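Local coordinates for 3-oxo-tetronate kinase (Cupriavidus necator, PDB 5DMH), which catalyses the ATP-dependent phosphorylation of 3-oxo-tetronate to 3-oxo-tetronate 4-phosphate, as a member of the four-carbon acid sugar kinase family, at residues A[242-247]-A[263-268]. Sequence-based numbering, arbitrary orientation.
Sequences LGEACA and PENFRR
Asn265 reaches from helix 262-268 to the C-terminal end of helix 236-245, where its amide meets Gly243, Glu244 and Ala247. Its CB starts toward the neighbouring helix, and chi1 of -70° sets CG anti to the carbonyl carbon, which brings the amide up to helix 236-245. Asn265 CG packs against the methyl of Ala247, 3.8 Å from Ala247 CB. OD1 lies 3.4 Å from CA of Glu244, while ND2 gives a nearly straight hydrogen bond to Gly243 O (2.9 Å, 170° at the hydrogen). Gly243 O lies in the amide plane of Asn265, but ND2 stands above the carbonyl plane of Gly243 rather than on a lone pair. Asparagine suits this place because its short arm brings a donor to a carbonyl in the last turn of a helix, where Gly243 O also takes a weak bond from Cys246 N. Alanine suits position 247, its small methyl packing beside the amide.

Farther out, Glu244 extends fully, and its OE1 forms a salt bridge with Arg268 NH1 at 3.2 Å. Carboxylate and guanidinium planes stand 85° apart, and NH1 alone of the guanidinium nitrogens meets the carboxylate, nearer OE1 than OE2. Arg268 NH2 turns back to Glu264 OE2 at 3.3 Å, and Glu264 OE1 is gripped by both NE and NH2 of Arg267. Long charged chains suit this solvent-facing side, where the four residues form a salt-bridge network. The arrangement is a surface helix-helix contact of the sugar-binding domain, a polar amide-to-helix-end bond edged by ion pairs, away from the ADP site.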
ATOM      1  N   LEU A 242      20.186   5.139   2.967  1.00 19.52           N
ATOM      2  CA  LEU A 242      19.914   3.710   2.915  1.00 17.43           C
ATOM      3  C   LEU A 242      19.794   3.226   1.458  1.00 18.60           C
ATOM      4  O   LEU A 242      20.378   2.211   1.081  1.00 19.92           O
ATOM      5  CB  LEU A 242      18.645   3.394   3.725  1.00 17.15           C
ATOM      6  CG  LEU A 242      18.778   3.430   5.261  1.00 19.55           C
ATOM      7  CD1 LEU A 242      17.404   3.527   5.918  1.00 17.66           C
ATOM      8  CD2 LEU A 242      19.523   2.207   5.755  1.00 18.65           C
ATOM      9  N   GLY A 243      19.042   3.961   0.642  1.00 19.48           N
ATOM     10  CA  GLY A 243      18.905   3.640  -0.770  1.00 19.41           C
ATOM     11  C   GLY A 243      20.247   3.517  -1.488  1.00 18.14           C
ATOM     12  O   GLY A 243      20.525   2.541  -2.189  1.00 19.98           O
ATOM     13  N   GLU A 244      21.103   4.514  -1.297  1.00 20.37           N
ATOM     14  CA  GLU A 244      22.436   4.476  -1.872  1.00 23.54           C
ATOM     15  C   GLU A 244      23.255   3.308  -1.307  1.00 19.39           C
ATOM     16  O   GLU A 244      23.910   2.615  -2.062  1.00 20.55           O
ATOM     17  CB  GLU A 244      23.159   5.808  -1.658  1.00 25.42           C
ATOM     18  CG  GLU A 244      24.510   5.851  -2.346  1.00 26.87           C
ATOM     19  CD  GLU A 244      25.270   7.152  -2.147  1.00 32.84           C
ATOM     20  OE1 GLU A 244      24.698   8.155  -1.672  1.00 30.44           O
ATOM     21  OE2 GLU A 244      26.466   7.153  -2.466  1.00 33.51           O
ATOM     22  N   ALA A 245      23.222   3.084   0.006  1.00 19.67           N
ATOM     23  CA  ALA A 245      23.984   1.983   0.608  1.00 22.24           C
ATOM     24  C   ALA A 245      23.547   0.615   0.093  1.00 26.18           C
ATOM     25  O   ALA A 245      24.355  -0.329   0.021  1.00 18.40           O
ATOM     26  CB  ALA A 245      23.879   2.023   2.093  1.00 19.56           C
ATOM     27  N   CYS A 246      22.275   0.518  -0.283  1.00 18.04           N
ATOM     28  CA  CYS A 246      21.698  -0.728  -0.777  1.00 20.70           C
ATOM     29  C   CYS A 246      21.671  -0.853  -2.305  1.00 19.77           C
ATOM     30  O   CYS A 246      20.973  -1.705  -2.825  1.00 18.41           O
ATOM     31  CB  CYS A 246      20.275  -0.900  -0.228  1.00 20.98           C
ATOM     32  SG  CYS A 246      20.183  -1.103   1.570  1.00 21.15           S
ATOM     33  N   ALA A 247      22.455  -0.043  -3.009  1.00 20.39           N
ATOM     34  CA  ALA A 247      22.483  -0.084  -4.465  1.00 25.27           C
ATOM     35  C   ALA A 247      22.803  -1.488  -4.969  1.00 26.06           C
ATOM     36  O   ALA A 247      22.371  -1.869  -6.053  1.00 26.95           O
ATOM     37  CB  ALA A 247      23.517   0.900  -4.993  1.00 26.91           C
ATOM     38  N   PRO A 263      15.856   5.463  -7.720  1.00 20.37           N
ATOM     39  CA  PRO A 263      16.092   6.005  -9.070  1.00 22.70           C
ATOM     40  C   PRO A 263      17.446   6.662  -9.225  1.00 24.81           C
ATOM     41  O   PRO A 263      18.104   6.512 -10.251  1.00 24.87           O
ATOM     42  CB  PRO A 263      14.965   7.038  -9.218  1.00 20.73           C
ATOM     43  CG  PRO A 263      13.881   6.504  -8.377  1.00 21.88           C
ATOM     44  CD  PRO A 263      14.578   5.935  -7.165  1.00 18.87           C
ATOM     45  N   GLU A 264      17.892   7.379  -8.208  1.00 25.28           N
ATOM     46  CA  GLU A 264      19.196   8.020  -8.294  1.00 22.95           C
ATOM     47  C   GLU A 264      20.322   6.992  -8.445  1.00 24.67           C
ATOM     48  O   GLU A 264      21.281   7.233  -9.175  1.00 27.40           O
ATOM     49  CB  GLU A 264      19.435   8.918  -7.084  1.00 24.61           C
ATOM     50  CG  GLU A 264      20.701   9.716  -7.157  1.00 25.67           C
ATOM     51  CD  GLU A 264      20.681  10.763  -8.254  1.00 34.19           C
ATOM     52  OE1 GLU A 264      19.578  11.164  -8.675  1.00 32.29           O
ATOM     53  OE2 GLU A 264      21.773  11.189  -8.693  1.00 39.81           O
ATOM     54  N   ASN A 265      20.230   5.849  -7.763  1.00 22.22           N
ATOM     55  CA  ASN A 265      21.205   4.780  -7.992  1.00 22.67           C
ATOM     56  C   ASN A 265      21.325   4.418  -9.472  1.00 24.91           C
ATOM     57  O   ASN A 265      22.425   4.279  -9.995  1.00 24.58           O
ATOM     58  CB  ASN A 265      20.835   3.512  -7.236  1.00 21.71           C
ATOM     59  CG  ASN A 265      20.992   3.644  -5.742  1.00 28.37           C
ATOM     60  OD1 ASN A 265      21.812   4.439  -5.230  1.00 25.55           O
ATOM     61  ND2 ASN A 265      20.225   2.829  -5.020  1.00 20.41           N
ATOM     62  N   PHE A 266      20.195   4.240 -10.148  1.00 26.80           N
ATOM     63  CA  PHE A 266      20.245   3.820 -11.552  1.00 29.17           C
ATOM     64  C   PHE A 266      20.777   4.940 -12.443  1.00 25.72           C
ATOM     65  O   PHE A 266      21.498   4.693 -13.396  1.00 27.57           O
ATOM     66  CB  PHE A 266      18.870   3.330 -12.023  1.00 26.22           C
ATOM     67  CG  PHE A 266      18.395   2.104 -11.291  1.00 27.32           C
ATOM     68  CD1 PHE A 266      19.061   0.897 -11.446  1.00 33.15           C
ATOM     69  CD2 PHE A 266      17.305   2.157 -10.447  1.00 26.86           C
ATOM     70  CE1 PHE A 266      18.637  -0.234 -10.763  1.00 31.97           C
ATOM     71  CE2 PHE A 266      16.873   1.013  -9.745  1.00 27.56           C
ATOM     72  CZ  PHE A 266      17.542  -0.170  -9.911  1.00 29.15           C
ATOM     73  N   ARG A 267      20.431   6.174 -12.121  1.00 31.05           N
ATOM     74  CA  ARG A 267      20.963   7.314 -12.859  1.00 26.97           C
ATOM     75  C   ARG A 267      22.483   7.369 -12.736  1.00 27.93           C
ATOM     76  O   ARG A 267      23.201   7.520 -13.734  1.00 30.48           O
ATOM     77  CB  ARG A 267      20.334   8.612 -12.343  1.00 27.46           C
ATOM     78  CG  ARG A 267      18.957   8.889 -12.904  1.00 30.84           C
ATOM     79  CD  ARG A 267      18.536  10.325 -12.656  1.00 33.12           C
ATOM     80  NE  ARG A 267      18.268  10.581 -11.240  1.00 26.92           N
ATOM     81  CZ  ARG A 267      17.104  10.383 -10.632  1.00 25.20           C
ATOM     82  NH1 ARG A 267      16.048   9.927 -11.303  1.00 24.19           N
ATOM     83  NH2 ARG A 267      16.986  10.650  -9.334  1.00 26.55           N
ATOM     84  N   ARG A 268      22.969   7.240 -11.514  1.00 37.04           N
ATOM     85  CA  ARG A 268      24.409   7.262 -11.256  1.00 32.32           C
ATOM     86  C   ARG A 268      25.147   6.156 -11.996  1.00 30.30           C
ATOM     87  O   ARG A 268      26.295   6.319 -12.412  1.00 30.66           O
ATOM     88  CB  ARG A 268      24.655   7.094  -9.765  1.00 34.41           C
ATOM     89  CG  ARG A 268      25.351   8.264  -9.162  1.00 49.12           C
ATOM     90  CD  ARG A 268      24.424   9.049  -8.307  1.00 45.27           C
ATOM     91  NE  ARG A 268      24.614   8.729  -6.899  1.00 60.16           N
ATOM     92  CZ  ARG A 268      24.295   9.545  -5.900  1.00 62.67           C
ATOM     93  NH1 ARG A 268      24.503   9.162  -4.651  1.00 64.61           N
ATOM     94  NH2 ARG A 268      23.776  10.744  -6.148  1.00 58.18           N
TER